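Local coordinates for protein superoxide dismutase (PDB 4BR6) that dismutes superoxide into hydrogen peroxide and dioxygen, using a bound manganese ion, at residues B[12-17]-B[81-86]; B[20-25]-B[167-172]; B[29-34]-B[69-74]; B[122-127]-B[160-165]. All coordinates share one frame; numbering follows the deposited sequence.

Interactions 3 and 4 hold ligands of the manganese ion in this two-domain iron/manganese superoxide dismutase; interactions 1 and 2 lie further out. Interaction 1 ties the loop ahead of helix 20-50 to the loop following helix 61-79, its centre about 14 Å from that of interaction 2, which it touches; along the chain their segments alternate. Interactions 2 and 3 share helix 20-50, which first meets helix 167-170 of the C-terminal domain and then pairs with helix 61-79. Interaction 3 closes before interaction 4 opens; the latter joins the central strand, 125-132, to the segment after strand 153-160. Their centres lie about 13 Å apart, so both domains build the site. Interactions 2, 3 and 4 also touch a second subunit.

Interaction 1 of 4, residues B[12-17]-B[81-86]; sequences GALEPY and LAPASR
L14 and P83 bring the two backbones to 5.0 Å between CA atoms, where two irregular segments meet, each containing a type I turn, G12 to E15 in one and P83 to R86 in the other. The contact joins the segment leading into helix 20-50, first arm of the family's alpha-hairpin, to the segment leaving helix 61-79, its second arm. L14 makes the largest share of the contact. Its CG is anti to the carbonyl carbon (chi1 -56°), which directs both methyls to 81-83. CD2 lies against the peptide link between A82 and P83, 3.4 Å from P83 N, while CD1 comes 4.0 Å from L81 CB, the two leucine side chains crossing at about a right angle. A13 CB also meets P83 CB at 4.3 Å, and further along Y17 CE2 approaches A84 CB at 3.9 Å. The peptide bond before P16 is cis, and just past it Y17 N bonds back to L14 O. Beyond the contact, Y17 O accepts from Y170 OH and A82 forms backbone bonds with V184, so both segments are also tied to the C-terminal domain. No direct hydrogen bond spans the two segments; one water links them instead, donating to A13 O at 2.7 Å and accepting from A84 N at 2.8 Å.

Interaction 2 of 4, residues B[20-25]-B[167-172]; sequences ARIMEL and YLQYEN
I22 and L168 both hold the gamma carbon beside the backbone N, chi1 -72° for I22 CG1 and -76° for L168 CG, and the two extended chains slide past each other in opposite directions, each pointing at the other helix. I22 CG1 rests 3.8 Å from L168 CB, and its tip, CD1, reaches 3.6 Å from Q169 CB. L168 CD1 meets L25 CD1 at 3.6 Å and also touches R21 CG, the aliphatic part of a bent arginine chain. This is where helix 20-50 of the alpha-hairpin packs on helix 167-170 of the C-terminal domain. An alanine in place of I22 would probably open a gap against L168 and Q169, weakening the hold between the domains. Polar groups flank the apolar patch: Q169 NE2 bonds to P16 O, and R21 NH1 forms a salt bridge with E24 OE1 at 2.7 Å, while R21 NE pairs with E171 OE2 of the second subunit.

Interaction 3 of 4, residues B[29-34]-B[69-74]; sequences KHHQTY and GGHLNH. With MN3 (manganese (III) ion), chain I.
The H31 ring takes H74 CB over the centre of one face, 3.6 Å from its centroid, and meets H71 at its edge, NE2 to ND1 at 3.2 Å, a hydrogen bond in which either nitrogen could donate. H31 CG is anti to the backbone N (chi1 -168°), which carries the ring out to H71 and H74. A second, weak bond runs from H31 NE2 to H71 O. G70 CA sits over a face of the Y34 ring, displaced toward the rim; the absence of a side chain lets the two come this close. Y34 CE2 lies 3.2 Å from H74 CE1, the two rings set obliquely. In the H74 ring, ND1 donates nearly in plane to G70 O, which probably fixes the ring's rotation with NE2 on the manganese at 2.4 Å. An alanine at H31 would probably leave the H74 methylene without its aromatic cover, and H71 ND1 and W78 NE1 without this partner. Y34 OH bonds to Q146 NE2. The four aromatic rings thus cluster between segments 29-34 and 69-74, whose axes run at 132° to each other, in the alpha-hairpin that supplies H26 and H74 to the metal site.

Interaction 4 of 4, residues B[122-127]-B[160-165]; sequences QGSGWA and DAWEHA. With MN3 (manganese (III) ion), chain I.
A161 N donates a hydrogen bond to G125 O at 2.8 Å, in the plane of the carbonyl though bent at the hydrogen (140°). It is a backbone link at the end of the antiparallel sheet of the C-terminal domain, next to W126 and D160, a non-hydrogen-bonded pair of strands 125-132 and 153-160. D160 has CG anti to its backbone N, chi1 -174°, which lays the carboxylate along the W126 indole with the two planes only 6° apart. D160 CB sits over the six-membered ring, 3.6 Å from its centroid. The two oxygens divide the work: OD2 binds manganese at 2.2 Å, while OD1 accepts from W162 N, making an Asx turn that would fix the rotation of the carboxylate. H164 NE2 is a second ligand at 2.3 Å, with H26 and H74 completing the protein ligands, and H164 ND1 bonds to E163 OE2 of the second subunit, joining two metal sites across the interface. W162 carries S124 CB over one face, 3.5 Å from the centroid of its five-membered ring, and the metal-bound water over the opposite face. S124 OG, bonded also to S124 OG of the second subunit, shares another water with E163 N, 2.7 Å from that nitrogen.

Interaction 1 of 4, residues B[12-17]-B[81-86]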
loop_
_atom_site.group_PDB
_atom_site.type_symbol
_atom_site.label_atom_id
_atom_site.label_comp_id
_atom_site.label_asym_id
_atom_site.label_seq_id
_atom_site.Cartn_x
_atom_site.Cartn_y
_atom_site.Cartn_z
ATOM N N GLY B 12 15.355 -16.311 -28.335
ATOM C CA GLY B 12 14.259 -17.033 -28.973
ATOM C C GLY B 12 14.127 -18.502 -28.595
ATOM O O GLY B 12 13.315 -19.230 -29.171
ATOM N N ALA B 13 14.882 -18.933 -27.592
ATOM C CA ALA B 13 14.939 -20.349 -27.240
ATOM C C ALA B 13 13.660 -20.834 -26.560
ATOM O O ALA B 13 13.364 -22.030 -26.541
ATOM C CB ALA B 13 16.138 -20.616 -26.353
ATOM N N LEU B 14 12.894 -19.901 -26.016
ATOM C CA LEU B 14 11.707 -20.244 -25.240
ATOM C C LEU B 14 10.439 -20.166 -26.071
ATOM O O LEU B 14 9.345 -20.415 -25.575
ATOM C CB LEU B 14 11.578 -19.335 -24.016
ATOM C CG LEU B 14 12.783 -19.295 -23.062
ATOM C CD1 LEU B 14 12.375 -18.766 -21.692
ATOM C CD2 LEU B 14 13.465 -20.655 -22.928
ATOM N N GLU B 15 10.584 -19.830 -27.340
ATOM C CA GLU B 15 9.458 -19.893 -28.251
ATOM C C GLU B 15 9.046 -21.359 -28.404
ATOM O O GLU B 15 9.882 -22.245 -28.287
ATOM C CB GLU B 15 9.818 -19.264 -29.596
ATOM C CG GLU B 15 10.068 -17.773 -29.501
ATOM C CD GLU B 15 9.943 -17.053 -30.828
ATOM O OE1 GLU B 15 10.039 -17.703 -31.885
ATOM O OE2 GLU B 15 9.749 -15.820 -30.809
ATOM N N PRO B 16 7.751 -21.625 -28.643
ATOM C CA PRO B 16 6.646 -20.680 -28.825
ATOM C C PRO B 16 6.005 -20.157 -27.535
ATOM O O PRO B 16 5.006 -19.452 -27.617
ATOM C CB PRO B 16 5.621 -21.514 -29.595
ATOM C CG PRO B 16 5.835 -22.908 -29.094
ATOM C CD PRO B 16 7.306 -23.025 -28.788
ATOM N N TYR B 17 6.551 -20.478 -26.371
ATOM C CA TYR B 17 5.861 -20.129 -25.122
ATOM C C TYR B 17 5.990 -18.654 -24.759
ATOM O O TYR B 17 5.000 -18.002 -24.412
ATOM C CB TYR B 17 6.325 -21.045 -23.995
ATOM C CG TYR B 17 6.150 -22.476 -24.420
ATOM C CD1 TYR B 17 4.890 -23.016 -24.586
ATOM C CD2 TYR B 17 7.244 -23.267 -24.721
ATOM C CE1 TYR B 17 4.727 -24.321 -25.001
ATOM C CE2 TYR B 17 7.090 -24.567 -25.136
ATOM C CZ TYR B 17 5.837 -25.092 -25.279
ATOM O OH TYR B 17 5.704 -26.403 -25.698
ATOM N N LEU B 81 13.890 -20.410 -15.771
ATOM C CA LEU B 81 13.365 -20.579 -17.118
ATOM C C LEU B 81 14.413 -21.336 -17.940
ATOM O O LEU B 81 15.614 -21.096 -17.799
ATOM C CB LEU B 81 13.070 -19.233 -17.797
ATOM C CG LEU B 81 11.874 -18.399 -17.323
ATOM C CD1 LEU B 81 11.830 -17.095 -18.070
ATOM C CD2 LEU B 81 10.549 -19.138 -17.491
ATOM N N ALA B 82 13.960 -22.241 -18.795
ATOM C CA ALA B 82 14.858 -22.960 -19.674
ATOM C C ALA B 82 14.080 -23.455 -20.885
ATOM O O ALA B 82 12.870 -23.658 -20.804
ATOM C CB ALA B 82 15.514 -24.110 -18.937
ATOM N N PRO B 83 14.767 -23.616 -22.029
ATOM C CA PRO B 83 14.105 -24.128 -23.235
ATOM C C PRO B 83 13.421 -25.464 -22.995
ATOM O O PRO B 83 13.933 -26.279 -22.239
ATOM C CB PRO B 83 15.255 -24.300 -24.228
ATOM C CG PRO B 83 16.520 -24.197 -23.405
ATOM C CD PRO B 83 16.194 -23.339 -22.259
ATOM N N ALA B 84 12.278 -25.680 -23.636
ATOM C CA ALA B 84 11.494 -26.895 -23.420
ATOM C C ALA B 84 12.228 -28.157 -23.867
ATOM O O ALA B 84 11.939 -29.246 -23.380
ATOM C CB ALA B 84 10.162 -26.790 -24.138
ATOM N N SER B 85 13.185 -28.003 -24.781
ATOM C CA SER B 85 13.927 -29.143 -25.320
ATOM C C SER B 85 14.990 -29.618 -24.351
ATOM O O SER B 85 15.635 -30.626 -24.598
ATOM C CB SER B 85 14.596 -28.782 -26.649
ATOM O OG SER B 85 15.761 -27.999 -26.459
ATOM N N ARG B 86 15.172 -28.883 -23.258
ATOM C CA ARG B 86 16.195 -29.213 -22.270
ATOM C C ARG B 86 15.620 -29.304 -20.865
ATOM O O ARG B 86 14.893 -30.245 -20.551
ATOM C CB ARG B 86 17.323 -28.187 -22.311
ATOM C CG ARG B 86 18.097 -28.171 -23.600
ATOM C CD ARG B 86 19.308 -27.286 -23.463
ATOM N NE ARG B 86 19.205 -26.088 -24.284
ATOM C CZ ARG B 86 19.785 -24.923 -24.007
ATOM N NH1 ARG B 86 20.521 -24.763 -22.917
ATOM N NH2 ARG B 86 19.630 -23.908 -24.831
HETATM O O HOH W 1 11.619 -23.831 -25.563
#

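Interaction 2 of 4, residues B[20-25]-B[167-172]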
loop_
_atom_site.group_PDB
_atom_site.type_symbol
_atom_site.label_atom_id
_atom_site.label_comp_id
_atom_site.label_asym_id
_atom_site.label_seq_id
_atom_site.Cartn_x
_atom_site.Cartn_y
_atom_site.Cartn_z
ATOM N N ALA B 20 10.626 -14.197 -28.664
ATOM C CA ALA B 20 11.986 -13.688 -28.600
ATOM C C ALA B 20 11.993 -12.186 -28.370
ATOM O O ALA B 20 12.896 -11.651 -27.717
ATOM C CB ALA B 20 12.715 -14.014 -29.884
ATOM N N ARG B 21 11.000 -11.491 -28.913
ATOM C CA ARG B 21 10.944 -10.048 -28.718
ATOM C C ARG B 21 10.685 -9.720 -27.245
ATOM O O ARG B 21 11.323 -8.828 -26.687
ATOM C CB ARG B 21 9.904 -9.382 -29.630
ATOM C CG ARG B 21 9.862 -7.854 -29.506
ATOM C CD ARG B 21 11.239 -7.212 -29.689
ATOM N NE ARG B 21 11.179 -5.766 -29.951
ATOM C CZ ARG B 21 12.250 -4.978 -30.061
ATOM N NH1 ARG B 21 13.470 -5.469 -29.916
ATOM N NH2 ARG B 21 12.106 -3.684 -30.308
ATOM N N ILE B 22 9.761 -10.445 -26.615
ATOM C CA ILE B 22 9.471 -10.237 -25.207
ATOM C C ILE B 22 10.730 -10.468 -24.387
ATOM O O ILE B 22 11.140 -9.600 -23.622
ATOM C CB ILE B 22 8.340 -11.153 -24.712
ATOM C CG1 ILE B 22 7.001 -10.682 -25.289
ATOM C CG2 ILE B 22 8.285 -11.177 -23.174
ATOM C CD1 ILE B 22 5.823 -11.589 -25.004
ATOM N N MET B 23 11.346 -11.631 -24.566
ATOM C CA MET B 23 12.547 -11.989 -23.827
ATOM C C MET B 23 13.629 -10.927 -24.025
ATOM O O MET B 23 14.243 -10.469 -23.065
ATOM C CB MET B 23 13.073 -13.355 -24.267
ATOM C CG MET B 23 12.218 -14.552 -23.846
ATOM S SD MET B 23 11.990 -14.761 -22.058
ATOM C CE MET B 23 13.682 -14.812 -21.469
ATOM N N GLU B 24 13.844 -10.527 -25.275
ATOM C CA GLU B 24 14.851 -9.519 -25.604
ATOM C C GLU B 24 14.638 -8.211 -24.843
ATOM O O GLU B 24 15.557 -7.701 -24.189
ATOM C CB GLU B 24 14.867 -9.235 -27.114
ATOM C CG GLU B 24 15.732 -8.024 -27.499
ATOM C CD GLU B 24 15.990 -7.925 -28.987
ATOM O OE1 GLU B 24 15.023 -7.670 -29.736
ATOM O OE2 GLU B 24 17.157 -8.099 -29.402
ATOM N N LEU B 25 13.424 -7.678 -24.936
ATOM C CA LEU B 25 13.053 -6.446 -24.244
ATOM C C LEU B 25 13.130 -6.606 -22.732
ATOM O O LEU B 25 13.704 -5.781 -22.027
ATOM C CB LEU B 25 11.616 -6.059 -24.596
ATOM C CG LEU B 25 11.325 -5.531 -25.998
ATOM C CD1 LEU B 25 9.832 -5.279 -26.155
ATOM C CD2 LEU B 25 12.101 -4.267 -26.263
ATOM N N TYR B 167 2.320 -9.184 -22.875
ATOM C CA TYR B 167 1.312 -8.484 -23.682
ATOM C C TYR B 167 1.580 -8.505 -25.191
ATOM O O TYR B 167 0.642 -8.611 -25.977
ATOM C CB TYR B 167 1.108 -7.041 -23.222
ATOM C CG TYR B 167 -0.323 -6.554 -23.386
ATOM C CD1 TYR B 167 -0.772 -6.042 -24.600
ATOM C CD2 TYR B 167 -1.227 -6.621 -22.335
ATOM C CE1 TYR B 167 -2.074 -5.601 -24.752
ATOM C CE2 TYR B 167 -2.532 -6.184 -22.486
ATOM C CZ TYR B 167 -2.937 -5.676 -23.689
ATOM O OH TYR B 167 -4.217 -5.230 -23.846
ATOM N N LEU B 168 2.844 -8.412 -25.596
ATOM C CA LEU B 168 3.189 -8.427 -27.016
ATOM C C LEU B 168 2.680 -9.688 -27.710
ATOM O O LEU B 168 2.239 -9.638 -28.856
ATOM C CB LEU B 168 4.702 -8.330 -27.211
ATOM C CG LEU B 168 5.341 -6.958 -27.003
ATOM C CD1 LEU B 168 6.855 -7.084 -27.161
ATOM C CD2 LEU B 168 4.760 -5.909 -27.942
ATOM N N GLN B 169 2.728 -10.809 -26.998
ATOM C CA GLN B 169 2.360 -12.109 -27.566
ATOM C C GLN B 169 0.911 -12.473 -27.271
ATOM O O GLN B 169 0.166 -12.862 -28.173
ATOM C CB GLN B 169 3.268 -13.219 -27.028
ATOM C CG GLN B 169 2.899 -14.618 -27.549
ATOM C CD GLN B 169 3.954 -15.661 -27.252
ATOM O OE1 GLN B 169 5.002 -15.363 -26.689
ATOM N NE2 GLN B 169 3.681 -16.895 -27.636
ATOM N N TYR B 170 0.513 -12.354 -26.013
ATOM C CA TYR B 170 -0.834 -12.760 -25.595
ATOM C C TYR B 170 -1.864 -11.640 -25.393
ATOM O O TYR B 170 -3.029 -11.931 -25.141
ATOM C CB TYR B 170 -0.741 -13.552 -24.289
ATOM C CG TYR B 170 0.073 -14.816 -24.382
ATOM C CD1 TYR B 170 -0.506 -16.024 -24.755
ATOM C CD2 TYR B 170 1.418 -14.809 -24.081
ATOM C CE1 TYR B 170 0.251 -17.189 -24.830
ATOM C CE2 TYR B 170 2.175 -15.958 -24.153
ATOM C CZ TYR B 170 1.591 -17.145 -24.522
ATOM O OH TYR B 170 2.369 -18.290 -24.586
ATOM N N GLU B 171 -1.446 -10.377 -25.485
ATOM C CA GLU B 171 -2.349 -9.262 -25.251
ATOM C C GLU B 171 -3.034 -9.424 -23.885
ATOM O O GLU B 171 -2.383 -9.767 -22.904
ATOM C CB GLU B 171 -3.357 -9.153 -26.400
ATOM C CG GLU B 171 -2.696 -8.794 -27.729
ATOM C CD GLU B 171 -3.610 -8.954 -28.933
ATOM O OE1 GLU B 171 -4.579 -9.743 -28.882
ATOM O OE2 GLU B 171 -3.349 -8.283 -29.948
ATOM N N ASN B 172 -4.342 -9.198 -23.830
ATOM C CA ASN B 172 -5.105 -9.285 -22.580
ATOM C C ASN B 172 -5.310 -10.704 -22.048
ATOM O O ASN B 172 -5.830 -10.892 -20.945
ATOM C CB ASN B 172 -6.489 -8.659 -22.779
ATOM C CG ASN B 172 -7.309 -9.396 -23.807
ATOM O OD1 ASN B 172 -6.946 -9.440 -24.972
ATOM N ND2 ASN B 172 -8.418 -9.985 -23.379
#

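Interaction 3 of 4, residues B[29-34]-B[69-74]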
loop_
_atom_site.group_PDB
_atom_site.type_symbol
_atom_site.label_atom_id
_atom_site.label_comp_id
_atom_site.label_asym_id
_atom_site.label_seq_id
_atom_site.Cartn_x
_atom_site.Cartn_y
_atom_site.Cartn_z
ATOM N N LYS B 29 16.231 -4.412 -21.949
ATOM C CA LYS B 29 15.663 -3.114 -21.602
ATOM C C LYS B 29 15.207 -3.073 -20.154
ATOM O O LYS B 29 15.747 -2.314 -19.360
ATOM C CB LYS B 29 14.498 -2.741 -22.533
ATOM C CG LYS B 29 14.868 -2.646 -24.013
ATOM C CD LYS B 29 16.015 -1.670 -24.238
ATOM C CE LYS B 29 16.352 -1.525 -25.706
ATOM N NZ LYS B 29 17.601 -0.746 -25.907
ATOM N N HIS B 30 14.218 -3.894 -19.811
ATOM C CA HIS B 30 13.557 -3.787 -18.512
ATOM C C HIS B 30 14.482 -4.065 -17.334
ATOM O O HIS B 30 14.631 -3.230 -16.444
ATOM C CB HIS B 30 12.339 -4.706 -18.453
ATOM C CG HIS B 30 11.143 -4.154 -19.158
ATOM N ND1 HIS B 30 10.361 -3.158 -18.616
ATOM C CD2 HIS B 30 10.601 -4.446 -20.362
ATOM C CE1 HIS B 30 9.382 -2.869 -19.454
ATOM N NE2 HIS B 30 9.507 -3.635 -20.519
ATOM N N HIS B 31 15.102 -5.237 -17.323
ATOM C CA HIS B 31 16.006 -5.606 -16.237
ATOM C C HIS B 31 17.226 -4.672 -16.171
ATOM O O HIS B 31 17.702 -4.340 -15.089
ATOM C CB HIS B 31 16.458 -7.053 -16.423
ATOM C CG HIS B 31 17.164 -7.636 -15.234
ATOM N ND1 HIS B 31 17.640 -8.918 -15.242
ATOM C CD2 HIS B 31 17.470 -7.119 -14.023
ATOM C CE1 HIS B 31 18.221 -9.181 -14.080
ATOM N NE2 HIS B 31 18.133 -8.106 -13.329
ATOM N N GLN B 32 17.732 -4.261 -17.328
ATOM C CA GLN B 32 18.876 -3.361 -17.374
ATOM C C GLN B 32 18.542 -2.052 -16.661
ATOM O O GLN B 32 19.376 -1.490 -15.953
ATOM C CB GLN B 32 19.267 -3.070 -18.824
ATOM C CG GLN B 32 20.513 -2.199 -19.005
ATOM C CD GLN B 32 21.797 -2.897 -18.591
ATOM O OE1 GLN B 32 22.242 -3.845 -19.246
ATOM N NE2 GLN B 32 22.411 -2.423 -17.507
ATOM N N THR B 33 17.319 -1.568 -16.868
ATOM C CA THR B 33 16.843 -0.339 -16.238
ATOM C C THR B 33 16.871 -0.459 -14.714
ATOM O O THR B 33 17.240 0.487 -14.012
ATOM C CB THR B 33 15.410 -0.022 -16.715
ATOM O OG1 THR B 33 15.397 0.018 -18.144
ATOM C CG2 THR B 33 14.904 1.305 -16.167
ATOM N N TYR B 34 16.495 -1.633 -14.213
ATOM C CA TYR B 34 16.506 -1.913 -12.776
ATOM C C TYR B 34 17.924 -1.974 -12.216
ATOM O O TYR B 34 18.175 -1.485 -11.116
ATOM C CB TYR B 34 15.780 -3.236 -12.478
ATOM C CG TYR B 34 14.281 -3.200 -12.718
ATOM C CD1 TYR B 34 13.501 -2.142 -12.280
ATOM C CD2 TYR B 34 13.655 -4.226 -13.398
ATOM C CE1 TYR B 34 12.136 -2.121 -12.519
ATOM C CE2 TYR B 34 12.311 -4.207 -13.630
ATOM C CZ TYR B 34 11.556 -3.168 -13.197
ATOM O OH TYR B 34 10.211 -3.208 -13.461
ATOM N N GLY B 69 14.487 -4.560 -6.020
ATOM C CA GLY B 69 13.551 -5.659 -6.153
ATOM C C GLY B 69 13.516 -6.189 -7.569
ATOM O O GLY B 69 13.476 -7.388 -7.775
ATOM N N GLY B 70 13.553 -5.290 -8.549
ATOM C CA GLY B 70 13.543 -5.695 -9.946
ATOM C C GLY B 70 14.750 -6.537 -10.320
ATOM O O GLY B 70 14.626 -7.557 -10.999
ATOM N N HIS B 71 15.921 -6.104 -9.866
ATOM C CA HIS B 71 17.159 -6.829 -10.103
ATOM C C HIS B 71 17.062 -8.272 -9.576
ATOM O O HIS B 71 17.284 -9.224 -10.326
ATOM C CB HIS B 71 18.330 -6.098 -9.443
ATOM C CG HIS B 71 19.659 -6.731 -9.708
ATOM N ND1 HIS B 71 20.035 -7.185 -10.956
ATOM C CD2 HIS B 71 20.700 -6.992 -8.884
ATOM C CE1 HIS B 71 21.250 -7.694 -10.889
ATOM N NE2 HIS B 71 21.677 -7.588 -9.643
ATOM N N LEU B 72 16.725 -8.431 -8.293
ATOM C CA LEU B 72 16.636 -9.765 -7.673
ATOM C C LEU B 72 15.606 -10.664 -8.345
ATOM O O LEU B 72 15.851 -11.850 -8.580
ATOM C CB LEU B 72 16.274 -9.668 -6.179
ATOM C CG LEU B 72 15.867 -10.980 -5.470
ATOM C CD1 LEU B 72 16.969 -12.047 -5.493
ATOM C CD2 LEU B 72 15.429 -10.720 -4.034
ATOM N N ASN B 73 14.435 -10.100 -8.597
ATOM C CA ASN B 73 13.304 -10.868 -9.082
ATOM C C ASN B 73 13.533 -11.365 -10.469
ATOM O O ASN B 73 13.257 -12.521 -10.766
ATOM C CB ASN B 73 12.028 -10.035 -9.076
ATOM C CG ASN B 73 11.550 -9.719 -7.692
ATOM O OD1 ASN B 73 11.905 -10.387 -6.723
ATOM N ND2 ASN B 73 10.719 -8.707 -7.592
ATOM N N HIS B 74 14.025 -10.492 -11.333
ATOM C CA HIS B 74 14.322 -10.906 -12.695
ATOM C C HIS B 74 15.510 -11.847 -12.749
ATOM O O HIS B 74 15.527 -12.766 -13.568
ATOM C CB HIS B 74 14.555 -9.702 -13.581
ATOM C CG HIS B 74 13.334 -8.866 -13.760
ATOM N ND1 HIS B 74 12.934 -7.941 -12.826
ATOM C CD2 HIS B 74 12.399 -8.856 -14.732
ATOM C CE1 HIS B 74 11.818 -7.364 -13.236
ATOM N NE2 HIS B 74 11.476 -7.897 -14.392
HETATM MN MN MN3 I . 9.327 -8.111 -15.431
HETATM O O HOH W 2 8.514 -6.339 -13.835
#

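Interaction 4 of 4, residues B[122-127]-B[160-165]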
loop_
_atom_site.group_PDB
_atom_site.type_symbol
_atom_site.label_atom_id
_atom_site.label_comp_id
_atom_site.label_asym_id
_atom_site.label_seq_id
_atom_site.Cartn_x
_atom_site.Cartn_y
_atom_site.Cartn_z
ATOM N N GLN B 122 -3.859 -7.758 -8.936
ATOM C CA GLN B 122 -4.445 -6.519 -9.429
ATOM C C GLN B 122 -3.318 -5.511 -9.651
ATOM O O GLN B 122 -2.609 -5.169 -8.717
ATOM C CB GLN B 122 -5.454 -5.994 -8.405
ATOM C CG GLN B 122 -6.660 -6.912 -8.255
ATOM C CD GLN B 122 -7.592 -6.554 -7.110
ATOM O OE1 GLN B 122 -7.378 -5.597 -6.371
ATOM N NE2 GLN B 122 -8.651 -7.324 -6.974
ATOM N N GLY B 123 -3.126 -5.058 -10.882
ATOM C CA GLY B 123 -1.972 -4.224 -11.193
ATOM C C GLY B 123 -0.761 -5.112 -11.463
ATOM O O GLY B 123 -0.914 -6.244 -11.912
ATOM N N SER B 124 0.437 -4.619 -11.169
ATOM C CA SER B 124 1.664 -5.318 -11.528
ATOM C C SER B 124 2.135 -6.157 -10.361
ATOM O O SER B 124 2.057 -5.723 -9.228
ATOM C CB SER B 124 2.768 -4.329 -11.854
ATOM O OG SER B 124 2.376 -3.447 -12.891
ATOM N N GLY B 125 2.668 -7.342 -10.614
ATOM C CA GLY B 125 3.126 -8.151 -9.510
ATOM C C GLY B 125 3.717 -9.476 -9.933
ATOM O O GLY B 125 3.876 -9.748 -11.119
ATOM N N TRP B 126 4.038 -10.295 -8.937
ATOM C CA TRP B 126 4.732 -11.541 -9.135
ATOM C C TRP B 126 4.043 -12.571 -8.278
ATOM O O TRP B 126 3.586 -12.247 -7.186
ATOM C CB TRP B 126 6.162 -11.428 -8.611
ATOM C CG TRP B 126 7.104 -10.648 -9.461
ATOM C CD1 TRP B 126 7.250 -9.298 -9.496
ATOM C CD2 TRP B 126 8.053 -11.178 -10.390
ATOM N NE1 TRP B 126 8.226 -8.949 -10.398
ATOM C CE2 TRP B 126 8.731 -10.086 -10.962
ATOM C CE3 TRP B 126 8.395 -12.466 -10.794
ATOM C CZ2 TRP B 126 9.727 -10.247 -11.908
ATOM C CZ3 TRP B 126 9.382 -12.619 -11.736
ATOM C CH2 TRP B 126 10.038 -11.518 -12.281
ATOM N N ALA B 127 4.005 -13.816 -8.742
ATOM C CA ALA B 127 3.670 -14.938 -7.859
ATOM C C ALA B 127 4.898 -15.834 -7.705
ATOM O O ALA B 127 5.680 -16.009 -8.650
ATOM C CB ALA B 127 2.472 -15.739 -8.379
ATOM N N ASP B 160 6.533 -13.874 -13.386
ATOM C CA ASP B 160 6.308 -12.441 -13.512
ATOM C C ASP B 160 4.932 -12.178 -14.109
ATOM O O ASP B 160 4.596 -12.753 -15.143
ATOM C CB ASP B 160 7.364 -11.913 -14.457
ATOM C CG ASP B 160 7.364 -10.424 -14.578
ATOM O OD1 ASP B 160 6.593 -9.709 -13.903
ATOM O OD2 ASP B 160 8.183 -9.978 -15.372
ATOM N N ALA B 161 4.149 -11.304 -13.476
ATOM C CA ALA B 161 2.774 -11.052 -13.919
ATOM C C ALA B 161 2.556 -9.628 -14.391
ATOM O O ALA B 161 1.430 -9.251 -14.671
ATOM C CB ALA B 161 1.758 -11.404 -12.813
ATOM N N TRP B 162 3.627 -8.837 -14.471
ATOM C CA TRP B 162 3.555 -7.533 -15.116
ATOM C C TRP B 162 3.140 -7.765 -16.562
ATOM O O TRP B 162 3.473 -8.788 -17.141
ATOM C CB TRP B 162 4.911 -6.820 -15.116
ATOM C CG TRP B 162 5.369 -6.274 -13.791
ATOM C CD1 TRP B 162 5.536 -6.962 -12.627
ATOM C CD2 TRP B 162 5.750 -4.921 -13.514
ATOM N NE1 TRP B 162 5.975 -6.119 -11.640
ATOM C CE2 TRP B 162 6.121 -4.864 -12.162
ATOM C CE3 TRP B 162 5.799 -3.757 -14.283
ATOM C CZ2 TRP B 162 6.534 -3.676 -11.551
ATOM C CZ3 TRP B 162 6.212 -2.579 -13.668
ATOM C CH2 TRP B 162 6.579 -2.552 -12.326
ATOM N N GLU B 163 2.425 -6.813 -17.152
ATOM C CA GLU B 163 1.928 -6.981 -18.503
ATOM C C GLU B 163 3.056 -7.062 -19.533
ATOM O O GLU B 163 2.904 -7.681 -20.581
ATOM C CB GLU B 163 0.946 -5.858 -18.828
ATOM C CG GLU B 163 -0.357 -6.003 -18.022
ATOM C CD GLU B 163 -1.309 -4.818 -18.141
ATOM O OE1 GLU B 163 -0.850 -3.657 -18.244
ATOM O OE2 GLU B 163 -2.530 -5.046 -18.129
ATOM N N HIS B 164 4.211 -6.475 -19.235
ATOM C CA HIS B 164 5.313 -6.535 -20.197
ATOM C C HIS B 164 5.871 -7.954 -20.301
ATOM O O HIS B 164 6.643 -8.253 -21.202
ATOM C CB HIS B 164 6.436 -5.550 -19.858
ATOM C CG HIS B 164 7.110 -5.821 -18.554
ATOM N ND1 HIS B 164 7.175 -4.885 -17.544
ATOM C CD2 HIS B 164 7.760 -6.915 -18.097
ATOM C CE1 HIS B 164 7.836 -5.392 -16.520
ATOM N NE2 HIS B 164 8.201 -6.621 -16.831
ATOM N N ALA B 165 5.477 -8.831 -19.381
ATOM C CA ALA B 165 5.935 -10.208 -19.424
ATOM C C ALA B 165 5.183 -11.029 -20.490
ATOM O O ALA B 165 5.596 -12.142 -20.805
ATOM C CB ALA B 165 5.804 -10.862 -18.049
HETATM MN MN MN3 I . 9.327 -8.111 -15.431
HETATM O O HOH W 3 0.064 -6.697 -14.622
HETATM O O HOH W 4 2.341 -4.561 -15.588
HETATM O O HOH W 2 8.514 -6.339 -13.835
#